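CofB (Escherichia coli, PDB 5AX6) serves as a trimeric minor pilin of the CFA/III type IVb pilus of enterotoxigenic Escherichia coli that infect humans and probably takes part in pilus assembly. Local coordinates at residues Ile30-Gln35 / Tyr101-Asp106; Gly290-Cys295 / Lys315-Asn320; Leu296-Gly301 / Asp308-Lys313; Ile328-Lys333 / Glu342-Pro347; Asp393-His398 / Cys486-Gln491. All blocks are in the same frame, centred on the assembly; numbering follows the deposited sequence. Where two conformers were deposited one is given.

Contact 1 of 5, residues Ile30-Gln35 / Tyr101-Asp106; sequences ITVIEQ and YEFSKD. With ACT (acetate ion), chain B.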
# COMPACT_ATOMS: atom_id res chain seq x y z
N ILE A 30 -29.03 7.03 -0.61
CA ILE A 30 -28.89 5.69 -1.17
C ILE A 30 -28.61 5.73 -2.66
O ILE A 30 -28.95 6.71 -3.33
CB ILE A 30 -30.16 4.82 -0.94
CG1 ILE A 30 -31.38 5.51 -1.54
CG2 ILE A 30 -30.37 4.60 0.53
CD1 ILE A 30 -32.64 4.64 -1.49
N THR A 31 -28.01 4.66 -3.16
CA THR A 31 -27.75 4.53 -4.59
C THR A 31 -28.87 3.72 -5.25
O THR A 31 -29.13 2.59 -4.86
CB THR A 31 -26.38 3.84 -4.87
OG1 THR A 31 -25.33 4.55 -4.20
CG2 THR A 31 -26.09 3.83 -6.37
N VAL A 32 -29.52 4.32 -6.24
CA VAL A 32 -30.55 3.62 -7.01
C VAL A 32 -30.19 3.66 -8.49
O VAL A 32 -29.28 4.40 -8.89
CB VAL A 32 -31.94 4.24 -6.82
CG1 VAL A 32 -32.38 4.08 -5.35
CG2 VAL A 32 -31.93 5.70 -7.23
N ILE A 33 -30.89 2.87 -9.29
CA ILE A 33 -30.72 2.90 -10.73
C ILE A 33 -31.92 3.62 -11.33
O ILE A 33 -33.06 3.25 -11.07
CB ILE A 33 -30.63 1.48 -11.34
CG1 ILE A 33 -29.66 0.60 -10.54
CG2 ILE A 33 -30.25 1.56 -12.82
CD1 ILE A 33 -28.24 1.09 -10.53
N GLU A 34 -31.66 4.67 -12.11
CA GLU A 34 -32.69 5.39 -12.85
C GLU A 34 -32.16 5.65 -14.26
O GLU A 34 -31.03 6.09 -14.42
CB GLU A 34 -33.06 6.71 -12.15
CG GLU A 34 -33.74 6.57 -10.79
CD GLU A 34 -33.98 7.91 -10.11
OE1 GLU A 34 -33.64 8.96 -10.70
OE2 GLU A 34 -34.53 7.92 -8.99
N GLN A 35 -32.98 5.37 -15.27
CA GLN A 35 -32.55 5.53 -16.66
C GLN A 35 -31.26 4.76 -16.93
O GLN A 35 -30.39 5.22 -17.67
CB GLN A 35 -32.36 7.01 -16.99
CG GLN A 35 -33.66 7.81 -17.01
CD GLN A 35 -33.52 9.20 -16.41
OE1 GLN A 35 -34.14 9.52 -15.40
NE2 GLN A 35 -32.69 10.03 -17.04
N TYR A 101 -38.38 1.86 -6.24
CA TYR A 101 -36.94 2.03 -6.19
C TYR A 101 -36.16 0.81 -6.63
O TYR A 101 -36.30 -0.29 -6.08
CB TYR A 101 -36.51 2.45 -4.77
CG TYR A 101 -37.24 3.68 -4.34
CD1 TYR A 101 -36.80 4.94 -4.74
CD2 TYR A 101 -38.38 3.60 -3.56
CE1 TYR A 101 -37.47 6.07 -4.37
CE2 TYR A 101 -39.06 4.73 -3.18
CZ TYR A 101 -38.60 5.96 -3.59
OH TYR A 101 -39.28 7.09 -3.22
N GLU A 102 -35.31 1.02 -7.63
CA GLU A 102 -34.35 0.01 -8.00
C GLU A 102 -33.07 0.23 -7.23
O GLU A 102 -32.15 0.87 -7.74
CB GLU A 102 -34.08 0.04 -9.51
CG GLU A 102 -33.10 -1.04 -9.98
CD GLU A 102 -33.60 -2.46 -9.73
OE1 GLU A 102 -34.78 -2.63 -9.35
OE2 GLU A 102 -32.82 -3.42 -9.90
N PHE A 103 -33.00 -0.28 -6.00
CA PHE A 103 -31.77 -0.21 -5.22
C PHE A 103 -30.60 -0.84 -5.98
O PHE A 103 -30.78 -1.84 -6.66
CB PHE A 103 -31.97 -0.88 -3.86
CG PHE A 103 -33.20 -0.41 -3.13
CD1 PHE A 103 -33.31 0.92 -2.75
CD2 PHE A 103 -34.24 -1.28 -2.86
CE1 PHE A 103 -34.44 1.37 -2.09
CE2 PHE A 103 -35.38 -0.83 -2.20
CZ PHE A 103 -35.48 0.48 -1.83
N SER A 104 -29.42 -0.24 -5.88
CA SER A 104 -28.27 -0.74 -6.64
C SER A 104 -27.76 -2.06 -6.08
O SER A 104 -27.10 -2.81 -6.78
CB SER A 104 -27.12 0.27 -6.66
OG SER A 104 -26.64 0.52 -5.36
N LYS A 105 -28.09 -2.33 -4.82
CA LYS A 105 -27.72 -3.56 -4.14
C LYS A 105 -28.94 -4.11 -3.42
O LYS A 105 -29.85 -3.35 -3.11
CB LYS A 105 -26.61 -3.28 -3.14
CG LYS A 105 -27.09 -2.32 -2.02
CD LYS A 105 -25.99 -1.99 -1.01
CE LYS A 105 -26.39 -0.80 -0.12
NZ LYS A 105 -25.21 -0.27 0.62
N ASP A 106 -28.96 -5.40 -3.11
CA ASP A 106 -30.05 -5.94 -2.28
C ASP A 106 -29.74 -5.81 -0.79
O ASP A 106 -28.75 -6.35 -0.31
CB ASP A 106 -30.30 -7.41 -2.61
CG ASP A 106 -30.73 -7.62 -4.05
OD1 ASP A 106 -31.79 -7.09 -4.43
OD2 ASP A 106 -30.00 -8.31 -4.79
C ACT B . -42.64 7.02 -1.58
O ACT B . -41.86 7.94 -1.23
OXT ACT B . -43.55 6.70 -0.77
CH3 ACT B . -42.47 6.37 -2.92
O HOH W 1 -34.89 3.57 -9.05
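I33 and E102 lie side by side here, joined through their backbones as well as their side chains. I33 N donates to E102 O at 2.8 Å, in the plane of that carbonyl. On the other flank of V32, S104 N reaches T31 O at 3.0 Å; S104 OG adds a weak bond to the same oxygen.

The side chain of E102 can be followed outward. Its CB faces I33 O at 3.7 Å. CG is anti to the backbone N (chi1 -178°), which carries it alongside the isoleucine, 3.8 Å from I33 CB and nearly as close to CG1. A bend at chi2 (62°) places CD, and the carboxylate leads away. OE2 pairs with R89 and OE1 accepts from Y91 N, so the charged tip is held by its own loop region while the methylenes pack on I33. A water links I33 O to E102 N.

F103 turns its ring to the opposite end of the contact, where I30 CD1 meets the ring edge in plane at CE1, 3.8 Å away; the ring of F24 also packs against it.

V32 and F103 thus form an isolated beta bridge: a loop whose direction is 92° from that of the strand borrows one pair of backbone bonds. I30 and V32 bond to strand 37-42, so in this pilin domain the loop lies against the other edge of a two-stranded hairpin.

Contact 2 of 5, residues Gly290-Cys295 / Lys315-Asn320; sequences GTSKLC and KDDNGN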
# COMPACT_ATOMS: atom_id res chain seq x y z
N GLY A 290 10.47 18.33 -4.17
CA GLY A 290 10.75 18.93 -5.46
C GLY A 290 10.87 18.00 -6.65
O GLY A 290 11.04 18.48 -7.77
N THR A 291 10.78 16.69 -6.44
CA THR A 291 10.88 15.77 -7.57
C THR A 291 9.65 14.87 -7.61
O THR A 291 8.85 14.87 -6.68
CB THR A 291 12.18 14.92 -7.50
OG1 THR A 291 12.15 14.08 -6.34
CG2 THR A 291 13.39 15.84 -7.40
N SER A 292 9.51 14.12 -8.70
CA SER A 292 8.34 13.29 -8.93
C SER A 292 8.03 12.34 -7.78
O SER A 292 8.94 11.81 -7.15
CB SER A 292 8.52 12.47 -10.20
OG SER A 292 7.36 11.70 -10.47
N LYS A 293 6.74 12.12 -7.52
CA LYS A 293 6.38 10.99 -6.68
C LYS A 293 6.67 9.72 -7.49
O LYS A 293 6.77 9.76 -8.73
CB LYS A 293 4.91 11.07 -6.23
CG LYS A 293 3.91 10.76 -7.33
CD LYS A 293 2.48 10.84 -6.79
CE LYS A 293 1.48 10.82 -7.94
NZ LYS A 293 1.43 12.16 -8.58
N LEU A 294 6.85 8.60 -6.80
CA LEU A 294 7.10 7.33 -7.46
C LEU A 294 5.90 6.42 -7.24
O LEU A 294 5.39 6.35 -6.12
CB LEU A 294 8.37 6.67 -6.92
CG LEU A 294 9.65 7.51 -7.04
CD1 LEU A 294 10.83 6.72 -6.49
CD2 LEU A 294 9.87 7.89 -8.51
N CYS A 295 5.45 5.75 -8.29
CA CYS A 295 4.25 4.92 -8.19
C CYS A 295 4.52 3.50 -8.64
O CYS A 295 5.20 3.28 -9.64
CB CYS A 295 3.11 5.50 -9.03
SG CYS A 295 2.59 7.15 -8.50
N LYS A 315 7.23 3.63 -11.67
CA LYS A 315 7.42 4.75 -12.58
C LYS A 315 7.33 6.12 -11.91
O LYS A 315 6.75 6.26 -10.83
CB LYS A 315 6.38 4.69 -13.70
CG LYS A 315 4.94 4.85 -13.22
CD LYS A 315 3.95 4.77 -14.38
CE LYS A 315 2.57 5.24 -13.95
NZ LYS A 315 2.60 6.64 -13.39
N ASP A 316 7.91 7.12 -12.57
CA ASP A 316 7.71 8.51 -12.15
C ASP A 316 6.51 9.11 -12.87
O ASP A 316 5.83 8.43 -13.65
CB ASP A 316 8.98 9.35 -12.39
CG ASP A 316 9.37 9.45 -13.86
OD1 ASP A 316 8.52 9.26 -14.76
OD2 ASP A 316 10.56 9.74 -14.13
N ASP A 317 6.22 10.39 -12.62
CA ASP A 317 5.02 10.99 -13.19
C ASP A 317 5.14 11.22 -14.71
O ASP A 317 4.14 11.48 -15.37
CB ASP A 317 4.68 12.32 -12.49
CG ASP A 317 3.93 12.13 -11.17
OD1 ASP A 317 3.59 10.98 -10.80
OD2 ASP A 317 3.66 13.15 -10.49
N ASN A 318 6.35 11.13 -15.26
CA ASN A 318 6.50 11.17 -16.72
C ASN A 318 6.34 9.80 -17.37
O ASN A 318 6.42 9.67 -18.59
CB ASN A 318 7.86 11.75 -17.09
CG ASN A 318 7.96 13.23 -16.79
OD1 ASN A 318 6.97 13.97 -16.89
ND2 ASN A 318 9.15 13.68 -16.42
N GLY A 319 6.10 8.78 -16.54
CA GLY A 319 5.95 7.43 -17.04
C GLY A 319 7.26 6.71 -17.29
O GLY A 319 7.27 5.64 -17.89
N ASN A 320 8.37 7.30 -16.86
CA ASN A 320 9.67 6.63 -16.96
C ASN A 320 9.83 5.64 -15.82
O ASN A 320 9.44 5.94 -14.68
CB ASN A 320 10.82 7.63 -16.92
CG ASN A 320 10.67 8.76 -17.92
OD1 ASN A 320 10.75 9.93 -17.55
ND2 ASN A 320 10.45 8.42 -19.18
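C295 and K315 pair through both backbone bonds, C295 N to K315 O and K315 N to C295 O, each 2.9 Å long and nearly straight. This antiparallel hydrogen-bonded pair is the close-knit end of the contact. Next to it L294 CA leans on K315 O, and the CD2 methyl of L294 reaches the CB of D316 at 4.2 Å.

Beyond the pair the chains part, and S292 spans the gap. Its OG is anti to the backbone N (chi1 -177°), from where it takes the N-H of D317 at 2.8 Å and gives its own proton to K293 O at 2.7 Å. One hydroxyl therefore ties the start of the type I turn D316-G319 to the approach of the strand. D316 OD1 also receives N320 N, just past the turn, at 2.9 Å, from above the carboxylate plane.

The solvent side is looser. K293 crosses D317 at about a right angle, and NZ meets OD2 on its syn side at 3.1 Å, but D317 adopts two conformers, so this salt bridge is probably not permanent.

Strand 294-302, which begins here, runs between strands 282-285 and 308-315 in a three-stranded antiparallel sheet. L294 makes a backbone hydrogen bond with W285 and C295 is disulfide-linked to C284, while K293 and C295 also pack against V269 and N267 of the second subunit.

Contact 3 of 5, residues Leu296-Gly301 / Asp308-Lys313; sequences LTQIEG and DASLIK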
# COMPACT_ATOMS: atom_id res chain seq x y z
N LEU A 296 3.96 2.54 -7.90
CA LEU A 296 3.86 1.16 -8.36
C LEU A 296 2.48 0.99 -8.96
O LEU A 296 1.49 0.97 -8.23
CB LEU A 296 4.06 0.15 -7.22
CG LEU A 296 5.43 -0.39 -6.88
CD1 LEU A 296 5.32 -1.43 -5.74
CD2 LEU A 296 6.09 -0.97 -8.12
N THR A 297 2.42 0.84 -10.27
CA THR A 297 1.17 0.92 -11.01
C THR A 297 0.89 -0.35 -11.78
O THR A 297 1.80 -0.93 -12.37
CB THR A 297 1.22 2.10 -11.99
OG1 THR A 297 1.52 3.29 -11.26
CG2 THR A 297 -0.10 2.25 -12.73
N GLN A 298 -0.36 -0.78 -11.80
CA GLN A 298 -0.72 -1.96 -12.56
C GLN A 298 -1.11 -1.57 -13.97
O GLN A 298 -1.95 -0.68 -14.16
CB GLN A 298 -1.87 -2.73 -11.90
CG GLN A 298 -2.10 -4.10 -12.54
CD GLN A 298 -3.30 -4.81 -11.95
OE1 GLN A 298 -4.16 -4.17 -11.34
NE2 GLN A 298 -3.36 -6.13 -12.12
N ILE A 299 -0.50 -2.21 -14.96
CA ILE A 299 -0.77 -1.89 -16.36
C ILE A 299 -1.08 -3.17 -17.16
O ILE A 299 -0.78 -4.28 -16.73
CB ILE A 299 0.41 -1.15 -17.01
CG1 ILE A 299 1.68 -2.01 -16.98
CG2 ILE A 299 0.64 0.22 -16.34
CD1 ILE A 299 2.87 -1.39 -17.68
N GLU A 300 -1.71 -2.99 -18.31
CA GLU A 300 -2.07 -4.13 -19.15
C GLU A 300 -0.83 -4.68 -19.83
O GLU A 300 0.09 -3.93 -20.16
CB GLU A 300 -3.10 -3.71 -20.19
CG GLU A 300 -4.47 -3.42 -19.63
CD GLU A 300 -5.30 -4.68 -19.38
OE1 GLU A 300 -4.75 -5.81 -19.47
OE2 GLU A 300 -6.51 -4.53 -19.11
N GLY A 301 -0.82 -5.98 -20.05
CA GLY A 301 0.24 -6.63 -20.79
C GLY A 301 -0.25 -7.89 -21.47
O GLY A 301 -1.44 -8.19 -21.46
N ASP A 308 -4.23 -12.13 -22.65
CA ASP A 308 -4.39 -10.98 -21.78
C ASP A 308 -3.78 -11.23 -20.42
O ASP A 308 -3.92 -12.30 -19.83
CB ASP A 308 -5.87 -10.63 -21.63
CG ASP A 308 -6.09 -9.34 -20.86
OD1 ASP A 308 -5.18 -8.48 -20.87
OD2 ASP A 308 -7.17 -9.18 -20.26
N ALA A 309 -3.08 -10.22 -19.91
CA ALA A 309 -2.44 -10.31 -18.60
C ALA A 309 -2.19 -8.91 -18.06
O ALA A 309 -2.66 -7.92 -18.61
CB ALA A 309 -1.13 -11.11 -18.70
N SER A 310 -1.45 -8.81 -16.97
CA SER A 310 -1.07 -7.50 -16.48
C SER A 310 0.28 -7.61 -15.78
O SER A 310 0.79 -8.70 -15.57
CB SER A 310 -2.12 -6.91 -15.52
OG SER A 310 -2.20 -7.66 -14.32
N LEU A 311 0.84 -6.46 -15.42
CA LEU A 311 2.08 -6.41 -14.68
C LEU A 311 2.09 -5.14 -13.85
O LEU A 311 1.21 -4.29 -13.98
CB LEU A 311 3.29 -6.46 -15.63
CG LEU A 311 3.50 -5.22 -16.51
CD1 LEU A 311 4.97 -5.10 -16.89
CD2 LEU A 311 2.62 -5.26 -17.77
N ILE A 312 3.09 -5.05 -12.99
CA ILE A 312 3.32 -3.86 -12.18
C ILE A 312 4.48 -3.07 -12.78
O ILE A 312 5.46 -3.66 -13.23
CB ILE A 312 3.69 -4.21 -10.73
CG1 ILE A 312 2.56 -5.00 -10.09
CG2 ILE A 312 3.98 -2.93 -9.94
CD1 ILE A 312 1.25 -4.32 -10.23
N LYS A 313 4.36 -1.75 -12.78
CA LYS A 313 5.41 -0.87 -13.29
C LYS A 313 5.76 0.18 -12.24
O LYS A 313 4.89 0.90 -11.74
CB LYS A 313 4.96 -0.20 -14.60
CG LYS A 313 6.00 0.74 -15.21
CD LYS A 313 5.51 1.30 -16.54
CE LYS A 313 6.54 2.26 -17.14
NZ LYS A 313 6.03 2.85 -18.41
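T297 and K313 exchange two backbone bonds: T297 O takes K313 N at 2.7 Å, and K313 O takes T297 N. I299 and L311 repeat the exchange, with I299 N pointing nearly along the C=O axis of L311 at 2.9 Å. At the far end G301 and A309 pair again, but each N-H there approaches from well above the carbonyl plane of its acceptor. The strands form an antiparallel beta hairpin of the beta-repeat region, 294-302 with 308-315, and its sheet runs on into both neighbouring subunits.

One side-chain bond is added to this ladder. Q298 extends from a CG anti to its backbone N (chi1 -170°) until NE2 donates to S310 OG at 2.9 Å, the hydroxyl lying 22° out of the amide plane. An alanine here would remove that N-H donor, would probably leave S310 OG without its mate across the strands, and would lose the packing of CG on L311 O.

E300 OE1 approaches two other acceptors, D308 OD1 at 3.0 Å and A309 O at 3.1 Å, a crowding of oxygens that would tend to raise the proton affinity of one carboxylate. E300 OE2 is bonded to T289 OG1 of the third subunit, and K313 NZ to G319 O. On one face I299 CG1 presses tightly on L311 CD2 at 3.5 Å; on the face of Q298 and I312, L296 CD2 meets I312 CG2 at 3.4 Å.

Contact 4 of 5, residues Ile328-Lys333 / Glu342-Pro347; sequences ILVEEK and ELRTIP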
# COMPACT_ATOMS: atom_id res chain seq x y z
N ILE A 328 16.80 -9.44 -5.57
CA ILE A 328 15.76 -10.06 -6.40
C ILE A 328 16.02 -11.53 -6.52
O ILE A 328 17.17 -11.95 -6.69
CB ILE A 328 15.70 -9.45 -7.82
CG1 ILE A 328 15.39 -7.95 -7.74
CG2 ILE A 328 14.66 -10.20 -8.67
CD1 ILE A 328 14.05 -7.60 -7.05
N LEU A 329 14.96 -12.31 -6.38
CA LEU A 329 14.99 -13.72 -6.75
C LEU A 329 14.10 -13.92 -7.96
O LEU A 329 12.98 -13.42 -7.99
CB LEU A 329 14.50 -14.60 -5.60
CG LEU A 329 15.50 -14.84 -4.49
CD1 LEU A 329 14.88 -15.75 -3.41
CD2 LEU A 329 16.76 -15.47 -5.09
N VAL A 330 14.58 -14.68 -8.94
CA VAL A 330 13.76 -15.05 -10.09
C VAL A 330 13.56 -16.55 -10.12
O VAL A 330 14.53 -17.30 -10.00
CB VAL A 330 14.38 -14.59 -11.41
CG1 VAL A 330 13.41 -14.84 -12.58
CG2 VAL A 330 14.75 -13.12 -11.34
N GLU A 331 12.32 -16.98 -10.31
CA GLU A 331 12.00 -18.40 -10.38
C GLU A 331 11.67 -18.83 -11.80
O GLU A 331 10.96 -18.12 -12.51
CB GLU A 331 10.82 -18.73 -9.46
CG GLU A 331 10.46 -20.22 -9.42
CD GLU A 331 9.16 -20.48 -8.68
OE1 GLU A 331 8.08 -20.23 -9.27
OE2 GLU A 331 9.21 -20.93 -7.52
N GLU A 332 12.18 -19.98 -12.22
CA GLU A 332 11.83 -20.52 -13.53
C GLU A 332 11.99 -22.03 -13.52
O GLU A 332 12.72 -22.57 -12.70
CB GLU A 332 12.69 -19.92 -14.65
CG GLU A 332 14.12 -20.47 -14.66
CD GLU A 332 14.96 -20.00 -15.86
OE1 GLU A 332 14.47 -19.19 -16.68
OE2 GLU A 332 16.12 -20.46 -15.97
N LYS A 333 11.31 -22.70 -14.44
CA LYS A 333 11.52 -24.12 -14.67
C LYS A 333 12.96 -24.35 -15.06
O LYS A 333 13.53 -23.57 -15.83
CB LYS A 333 10.60 -24.66 -15.78
CG LYS A 333 9.12 -24.55 -15.50
CD LYS A 333 8.30 -25.20 -16.62
CE LYS A 333 8.48 -26.72 -16.63
NZ LYS A 333 7.18 -27.43 -16.82
N GLU A 342 13.62 -23.50 -10.23
CA GLU A 342 14.91 -23.07 -9.71
C GLU A 342 14.87 -21.59 -9.41
O GLU A 342 14.13 -20.85 -10.06
CB GLU A 342 16.04 -23.35 -10.70
CG GLU A 342 16.11 -24.80 -11.19
CD GLU A 342 16.90 -25.71 -10.25
OE1 GLU A 342 17.12 -25.34 -9.08
OE2 GLU A 342 17.29 -26.81 -10.70
N LEU A 343 15.68 -21.14 -8.45
CA LEU A 343 15.77 -19.72 -8.13
C LEU A 343 17.16 -19.17 -8.46
O LEU A 343 18.16 -19.86 -8.30
CB LEU A 343 15.46 -19.48 -6.65
CG LEU A 343 14.12 -20.01 -6.16
CD1 LEU A 343 13.97 -19.70 -4.68
CD2 LEU A 343 12.97 -19.42 -6.94
N ARG A 344 17.21 -17.93 -8.92
CA ARG A 344 18.50 -17.27 -9.14
C ARG A 344 18.44 -15.80 -8.76
O ARG A 344 17.35 -15.21 -8.70
CB ARG A 344 18.93 -17.39 -10.60
CG ARG A 344 18.09 -16.55 -11.55
CD ARG A 344 18.29 -17.02 -12.98
NE ARG A 344 17.58 -16.19 -13.94
CZ ARG A 344 16.34 -16.42 -14.35
NH1 ARG A 344 15.65 -17.44 -13.85
NH2 ARG A 344 15.79 -15.62 -15.25
N THR A 345 19.61 -15.21 -8.54
CA THR A 345 19.69 -13.78 -8.23
C THR A 345 20.30 -13.04 -9.41
O THR A 345 20.74 -13.65 -10.38
CB THR A 345 20.56 -13.51 -6.98
OG1 THR A 345 21.88 -14.00 -7.22
CG2 THR A 345 20.00 -14.20 -5.76
N ILE A 346 20.35 -11.72 -9.31
CA ILE A 346 20.97 -10.88 -10.32
C ILE A 346 22.49 -11.01 -10.23
O ILE A 346 23.07 -10.82 -9.16
CB ILE A 346 20.54 -9.42 -10.14
CG1 ILE A 346 19.02 -9.31 -10.36
CG2 ILE A 346 21.34 -8.49 -11.07
CD1 ILE A 346 18.41 -8.01 -9.80
N PRO A 347 23.15 -11.31 -11.36
CA PRO A 347 24.60 -11.52 -11.30
C PRO A 347 25.40 -10.23 -11.19
O PRO A 347 24.87 -9.14 -11.45
CB PRO A 347 24.90 -12.21 -12.62
CG PRO A 347 23.87 -11.64 -13.56
CD PRO A 347 22.62 -11.52 -12.71
O HOH W 2 19.30 -10.36 -6.98
O HOH W 3 16.05 -19.47 -11.93
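In the antiparallel beta hairpin of strands 327-333 and 341-353, V330 faces R344 and E332 faces E342 as hydrogen-bonded pairs. The shortest backbone bonds across the strands are V330 N to R344 O and E342 N to E332 O, both 2.8 Å. Between them E331 and L343 form a non-hydrogen-bonded pair, the CD2 methyl of L343 sitting 3.4 Å from E331 CB. Further along, L329 CD2 touches T345 CG2 at 3.5 Å, and I346 CD1 rests on I328 CB.

R344 is extended from CG to NE, and one face of its guanidinium lies over V330, whose CB is 3.9 Å from the plane, over its centre. NH2 reaches across the trimer to I346 O of the second subunit, and NE bonds weakly to P347 O of the same subunit. E332 supplies charge rather than a directed bond, its OE1 being 3.5 Å from R344 NH1 and well out of the guanidinium plane. NH1 instead donates to a water at the edge of that plane, 2.8 Å away.

Contact 5 of 5, residues Asp393-His398 / Cys486-Gln491; sequences DGNKLH and CSTEPQ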
# COMPACT_ATOMS: atom_id res chain seq x y z
N ASP A 393 10.76 -20.85 1.82
CA ASP A 393 10.63 -22.27 2.14
C ASP A 393 12.00 -22.78 2.65
O ASP A 393 12.56 -22.10 3.51
CB ASP A 393 10.05 -23.01 0.93
CG ASP A 393 8.63 -22.52 0.56
OD1 ASP A 393 7.65 -23.02 1.16
OD2 ASP A 393 8.50 -21.65 -0.32
N GLY A 394 12.60 -23.88 2.17
CA GLY A 394 12.22 -24.67 1.02
C GLY A 394 13.33 -24.73 -0.02
O GLY A 394 13.55 -25.78 -0.64
N ASN A 395 14.05 -23.63 -0.21
CA ASN A 395 14.95 -23.49 -1.36
C ASN A 395 16.34 -22.93 -1.06
O ASN A 395 16.57 -21.72 -1.17
CB ASN A 395 14.30 -22.61 -2.41
CG ASN A 395 13.04 -23.21 -2.97
OD1 ASN A 395 13.09 -23.99 -3.92
ND2 ASN A 395 11.90 -22.84 -2.40
N LYS A 396 17.28 -23.81 -0.74
CA LYS A 396 18.63 -23.40 -0.39
C LYS A 396 19.37 -22.78 -1.57
O LYS A 396 19.53 -23.42 -2.61
CB LYS A 396 19.42 -24.61 0.14
CG LYS A 396 20.84 -24.30 0.56
CD LYS A 396 20.87 -23.24 1.65
CE LYS A 396 22.30 -22.93 2.09
NZ LYS A 396 22.34 -21.75 3.00
N LEU A 397 19.83 -21.55 -1.41
CA LEU A 397 20.66 -20.89 -2.43
C LEU A 397 22.13 -21.18 -2.25
O LEU A 397 22.63 -21.17 -1.12
CB LEU A 397 20.45 -19.38 -2.40
CG LEU A 397 19.06 -18.89 -2.83
CD1 LEU A 397 18.92 -17.41 -2.51
CD2 LEU A 397 18.86 -19.14 -4.32
N HIS A 398 22.82 -21.42 -3.36
CA HIS A 398 24.27 -21.60 -3.36
C HIS A 398 24.96 -20.44 -4.05
O HIS A 398 24.51 -20.00 -5.10
CB HIS A 398 24.65 -22.89 -4.08
CG HIS A 398 23.85 -24.08 -3.66
ND1 HIS A 398 24.03 -24.71 -2.45
CD2 HIS A 398 22.88 -24.77 -4.30
CE1 HIS A 398 23.19 -25.73 -2.35
NE2 HIS A 398 22.49 -25.79 -3.47
N CYS A 486 23.77 -16.12 -7.06
CA CYS A 486 23.36 -17.22 -6.18
C CYS A 486 22.25 -17.99 -6.86
O CYS A 486 21.46 -17.40 -7.61
CB CYS A 486 22.90 -16.70 -4.81
SG CYS A 486 24.19 -15.93 -3.82
N SER A 487 22.16 -19.28 -6.59
CA SER A 487 21.20 -20.13 -7.30
C SER A 487 20.88 -21.40 -6.52
O SER A 487 21.69 -21.87 -5.73
CB SER A 487 21.76 -20.51 -8.67
OG SER A 487 20.83 -21.26 -9.43
N THR A 488 19.69 -21.95 -6.76
CA THR A 488 19.37 -23.28 -6.25
C THR A 488 20.11 -24.34 -7.05
O THR A 488 20.25 -25.48 -6.60
CB THR A 488 17.88 -23.55 -6.31
OG1 THR A 488 17.38 -23.22 -7.61
CG2 THR A 488 17.15 -22.71 -5.27
N GLU A 489 20.58 -23.97 -8.24
CA GLU A 489 21.43 -24.86 -9.05
C GLU A 489 22.83 -24.84 -8.44
O GLU A 489 23.44 -23.79 -8.31
CB GLU A 489 21.46 -24.41 -10.52
CG GLU A 489 20.08 -24.33 -11.17
CD GLU A 489 20.11 -23.70 -12.56
OE1 GLU A 489 20.85 -24.22 -13.43
OE2 GLU A 489 19.38 -22.70 -12.79
N PRO A 490 23.35 -26.01 -8.06
CA PRO A 490 24.64 -26.00 -7.37
C PRO A 490 25.84 -25.73 -8.30
O PRO A 490 25.77 -25.89 -9.52
CB PRO A 490 24.73 -27.41 -6.76
CG PRO A 490 23.88 -28.25 -7.66
CD PRO A 490 22.76 -27.36 -8.14
N GLN A 491 26.94 -25.31 -7.68
CA GLN A 491 28.22 -25.13 -8.34
C GLN A 491 28.86 -26.50 -8.58
O GLN A 491 28.71 -27.39 -7.74
CB GLN A 491 29.12 -24.25 -7.46
CG GLN A 491 30.51 -24.00 -8.02
CD GLN A 491 30.55 -22.81 -8.95
OE1 GLN A 491 29.57 -22.07 -9.09
NE2 GLN A 491 31.69 -22.61 -9.59
O HOH W 4 19.24 -25.92 -3.91
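N395 CB touches T488 CG2 at 4.0 Å, opening the join between the incoming loop and strand 478-487 of the C-terminal antiparallel sheet. K396 contributes its backbone: its O lies 3.6 Å from the same T488 methyl and accepts a bond from a water that also donates to T488 O; the same water accepts a weak bond from H398 NE2. L397 follows, its CD2 lying against the backbone of S487 and T488, 3.8 Å from T488 N.

H398 begins strand 398-409 and forms the one bridge, an antiparallel hydrogen-bonded pair with S487. H398 N donates to S487 O at 2.7 Å, and S487 N answers to H398 O. CG is anti to the carbonyl carbon (chi1 -47°), and the ring lies alongside residues 488-490. T488 O lies at the ring edge, in plane, 3.6 Å from CD2, and P490 CA is nearly as close. An alanine here would keep the backbone bridge but would probably leave P490 without the ring it packs on and the water without its weak donor.

A disulfide ties C486 to C388, and T488 OG1 bonds to E342 OE1 and L343 N. At the bridge residue itself, S487 OG closes an ST turn by accepting E489 N at 3.0 Å.

How the contacts relate
From the N terminus, contact 1 closes the first loop, bringing 101-106 back over 65 intervening residues to the hairpin that follows helix 4-25 in the pilin domain. The chain then reaches the beta-repeat region, where contact 2 closes a loop of 19 residues and contact 3 nests inside it; both use strand 294-302, and K313 joins them through G319. Contact 4 follows in series as a further hairpin. Contact 5 comes last, spanning 87 residues to anchor the C-terminal end beside contact 4, their centres about 9 Å apart and T488 linking the two. No two loops cross. Contacts 1 and 4 lie on opposite sides of the chain's centre, about 51 Å apart between centres.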